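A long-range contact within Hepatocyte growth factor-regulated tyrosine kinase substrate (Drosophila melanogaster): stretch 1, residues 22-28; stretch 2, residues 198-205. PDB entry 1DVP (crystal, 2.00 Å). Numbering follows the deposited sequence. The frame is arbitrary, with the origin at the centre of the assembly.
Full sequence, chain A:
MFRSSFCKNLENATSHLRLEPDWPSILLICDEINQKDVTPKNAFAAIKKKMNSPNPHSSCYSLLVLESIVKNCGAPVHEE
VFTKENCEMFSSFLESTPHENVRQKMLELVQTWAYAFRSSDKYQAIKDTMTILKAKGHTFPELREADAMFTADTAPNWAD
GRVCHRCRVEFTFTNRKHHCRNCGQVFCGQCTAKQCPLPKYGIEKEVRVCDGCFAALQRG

Stretch 1, residues 22-28: DWPSILL
Stretch 2, residues 198-205: LPKYGIEK

The start of a helix, residues 23-28 and beyond (phi/psi near -60/-40), packs against a 3-10 segment (199-201) and the loop and strand that follow it, burying 321 Å² without a direct hydrogen bond between the stretches. D22 (phi/psi -97/79, chi1 t) caps the helix: its OD1 accepts from S25 N at 3.2 Å and its OD2 from S25 OG (chi1 m) at 2.7 Å.

Buried W23 dominates the contact. Its CA lies 5.9 Å from P199 CA, its CB points toward stretch 2, and chi1 m with chi2 105° brings W23 CD1 3.6 Å from P199 CB and sets the ring under K200, whose CG sits 3.4 Å from the six-membered ring centroid, 10° off the normal. K200 (chi1 m, chi2 t, chi3 -147°, chi4 p) thus offers its aliphatic chain to the ring, while one water accepts from both W23 NE1 (2.8 Å) and K200 NZ (2.9 Å). A second water accepts from W23 N (3.1 Å), free at the helix start, and donates to E204 OE2 (3.0 Å).

P24 has no amide hydrogen, and the first turn of a helix requires none, so proline fits here; its CD lies 3.5 Å from E204 OE2 (E204 m, m, -53°), its CA 6.5 Å from G202 CA. One turn on, the CA-to-CB bond of buried L27 (chi1 m, chi2 t) points toward stretch 2, with CD1 3.6 Å from G202 CA. G202, at phi/psi 81/16, has a glycine-favouring positive phi; an ideal CB would lie 3.6 Å from L27 CD1.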

# COMPACT_ATOMS: atom_id res chain seq x y z
N ASP A 22 -15.78 -18.72 7.83
CA ASP A 22 -14.68 -18.65 8.74
C ASP A 22 -13.41 -18.65 7.84
O ASP A 22 -12.75 -19.68 7.63
CB ASP A 22 -14.75 -19.88 9.65
CG ASP A 22 -13.57 -19.96 10.58
OD1 ASP A 22 -12.67 -19.07 10.47
OD2 ASP A 22 -13.51 -20.91 11.40
N TRP A 23 -13.12 -17.49 7.27
CA TRP A 23 -11.97 -17.32 6.38
C TRP A 23 -10.63 -17.71 7.01
O TRP A 23 -9.80 -18.34 6.36
CB TRP A 23 -11.95 -15.89 5.84
CG TRP A 23 -13.04 -15.76 4.83
CD1 TRP A 23 -14.26 -15.11 4.97
CD2 TRP A 23 -13.09 -16.43 3.58
NE1 TRP A 23 -15.06 -15.36 3.87
CE2 TRP A 23 -14.36 -16.17 3.01
CE3 TRP A 23 -12.18 -17.24 2.88
CZ2 TRP A 23 -14.74 -16.68 1.77
CZ3 TRP A 23 -12.57 -17.76 1.63
CH2 TRP A 23 -13.84 -17.47 1.11
N PRO A 24 -10.40 -17.35 8.26
CA PRO A 24 -9.13 -17.72 8.90
C PRO A 24 -8.88 -19.24 8.84
O PRO A 24 -7.77 -19.66 8.53
CB PRO A 24 -9.30 -17.21 10.34
CG PRO A 24 -10.13 -15.94 10.13
CD PRO A 24 -11.19 -16.45 9.12
N SER A 25 -9.89 -20.06 9.11
CA SER A 25 -9.73 -21.53 9.07
C SER A 25 -9.59 -22.00 7.62
O SER A 25 -8.88 -22.96 7.31
CB SER A 25 -10.94 -22.28 9.70
OG SER A 25 -11.09 -21.99 11.09
N ILE A 26 -10.30 -21.34 6.71
CA ILE A 26 -10.21 -21.75 5.32
C ILE A 26 -8.80 -21.47 4.74
O ILE A 26 -8.25 -22.30 3.97
CB ILE A 26 -11.31 -21.04 4.49
CG1 ILE A 26 -12.70 -21.61 4.88
CG2 ILE A 26 -11.04 -21.25 3.02
CD1 ILE A 26 -13.94 -20.81 4.30
N LEU A 27 -8.23 -20.32 5.09
CA LEU A 27 -6.91 -19.94 4.65
C LEU A 27 -5.88 -20.91 5.28
O LEU A 27 -4.88 -21.26 4.65
CB LEU A 27 -6.66 -18.45 5.00
CG LEU A 27 -7.61 -17.50 4.21
CD1 LEU A 27 -7.33 -16.04 4.54
CD2 LEU A 27 -7.47 -17.77 2.68
N LEU A 28 -6.13 -21.32 6.53
CA LEU A 28 -5.25 -22.31 7.21
C LEU A 28 -5.29 -23.65 6.42
O LEU A 28 -4.25 -24.30 6.22
CB LEU A 28 -5.71 -22.53 8.66
CG LEU A 28 -5.22 -21.57 9.75
CD1 LEU A 28 -5.88 -21.92 11.10
CD2 LEU A 28 -3.63 -21.72 9.90
N LEU A 198 -11.68 -7.48 4.64
CA LEU A 198 -11.46 -8.21 3.39
C LEU A 198 -10.96 -9.54 3.89
O LEU A 198 -9.80 -9.95 3.71
CB LEU A 198 -10.42 -7.50 2.55
CG LEU A 198 -10.88 -6.08 2.13
CD1 LEU A 198 -9.69 -5.33 1.56
CD2 LEU A 198 -11.99 -6.17 1.11
N PRO A 199 -11.89 -10.26 4.52
CA PRO A 199 -11.51 -11.56 5.08
C PRO A 199 -10.92 -12.57 4.09
O PRO A 199 -10.12 -13.43 4.46
CB PRO A 199 -12.78 -11.98 5.82
CG PRO A 199 -13.89 -11.36 4.98
CD PRO A 199 -13.34 -10.02 4.54
N LYS A 200 -11.25 -12.45 2.82
CA LYS A 200 -10.69 -13.39 1.85
C LYS A 200 -9.22 -13.18 1.60
O LYS A 200 -8.53 -14.07 1.08
CB LYS A 200 -11.45 -13.34 0.53
CG LYS A 200 -12.71 -14.12 0.58
CD LYS A 200 -13.72 -13.57 -0.43
CE LYS A 200 -15.20 -13.70 0.07
NZ LYS A 200 -15.61 -12.54 0.95
N TYR A 201 -8.73 -12.01 1.96
CA TYR A 201 -7.32 -11.71 1.84
C TYR A 201 -6.65 -11.86 3.21
O TYR A 201 -5.53 -11.42 3.37
CB TYR A 201 -7.06 -10.26 1.40
CG TYR A 201 -7.52 -9.89 0.03
CD1 TYR A 201 -7.77 -10.84 -0.94
CD2 TYR A 201 -7.66 -8.54 -0.31
CE1 TYR A 201 -8.15 -10.46 -2.24
CE2 TYR A 201 -8.02 -8.16 -1.56
CZ TYR A 201 -8.27 -9.11 -2.53
OH TYR A 201 -8.59 -8.67 -3.80
N GLY A 202 -7.37 -12.42 4.18
CA GLY A 202 -6.83 -12.62 5.53
C GLY A 202 -6.91 -11.34 6.34
O GLY A 202 -6.25 -11.21 7.38
N ILE A 203 -7.71 -10.38 5.89
CA ILE A 203 -7.80 -9.14 6.65
C ILE A 203 -9.16 -9.06 7.34
O ILE A 203 -10.16 -8.77 6.71
CB ILE A 203 -7.64 -7.94 5.71
CG1 ILE A 203 -6.46 -8.20 4.76
CG2 ILE A 203 -7.46 -6.65 6.52
CD1 ILE A 203 -6.21 -7.07 3.79
N GLU A 204 -9.21 -9.30 8.65
CA GLU A 204 -10.49 -9.29 9.36
C GLU A 204 -10.93 -7.90 9.80
O GLU A 204 -12.12 -7.61 9.84
CB GLU A 204 -10.43 -10.22 10.59
CG GLU A 204 -10.24 -11.67 10.27
CD GLU A 204 -11.50 -12.32 9.72
OE1 GLU A 204 -12.57 -12.22 10.37
OE2 GLU A 204 -11.43 -12.95 8.64
N LYS A 205 -9.98 -7.04 10.12
CA LYS A 205 -10.31 -5.67 10.50
C LYS A 205 -10.77 -4.84 9.28
O LYS A 205 -10.47 -5.17 8.12
CB LYS A 205 -9.07 -5.03 11.11
CG LYS A 205 -8.00 -4.67 10.06
CD LYS A 205 -6.70 -4.20 10.72
CE LYS A 205 -6.94 -3.05 11.66
NZ LYS A 205 -6.77 -1.73 10.96
O HOH W 1 -13.88 -14.62 8.06
O HOH W 2 -17.26 -13.79 2.98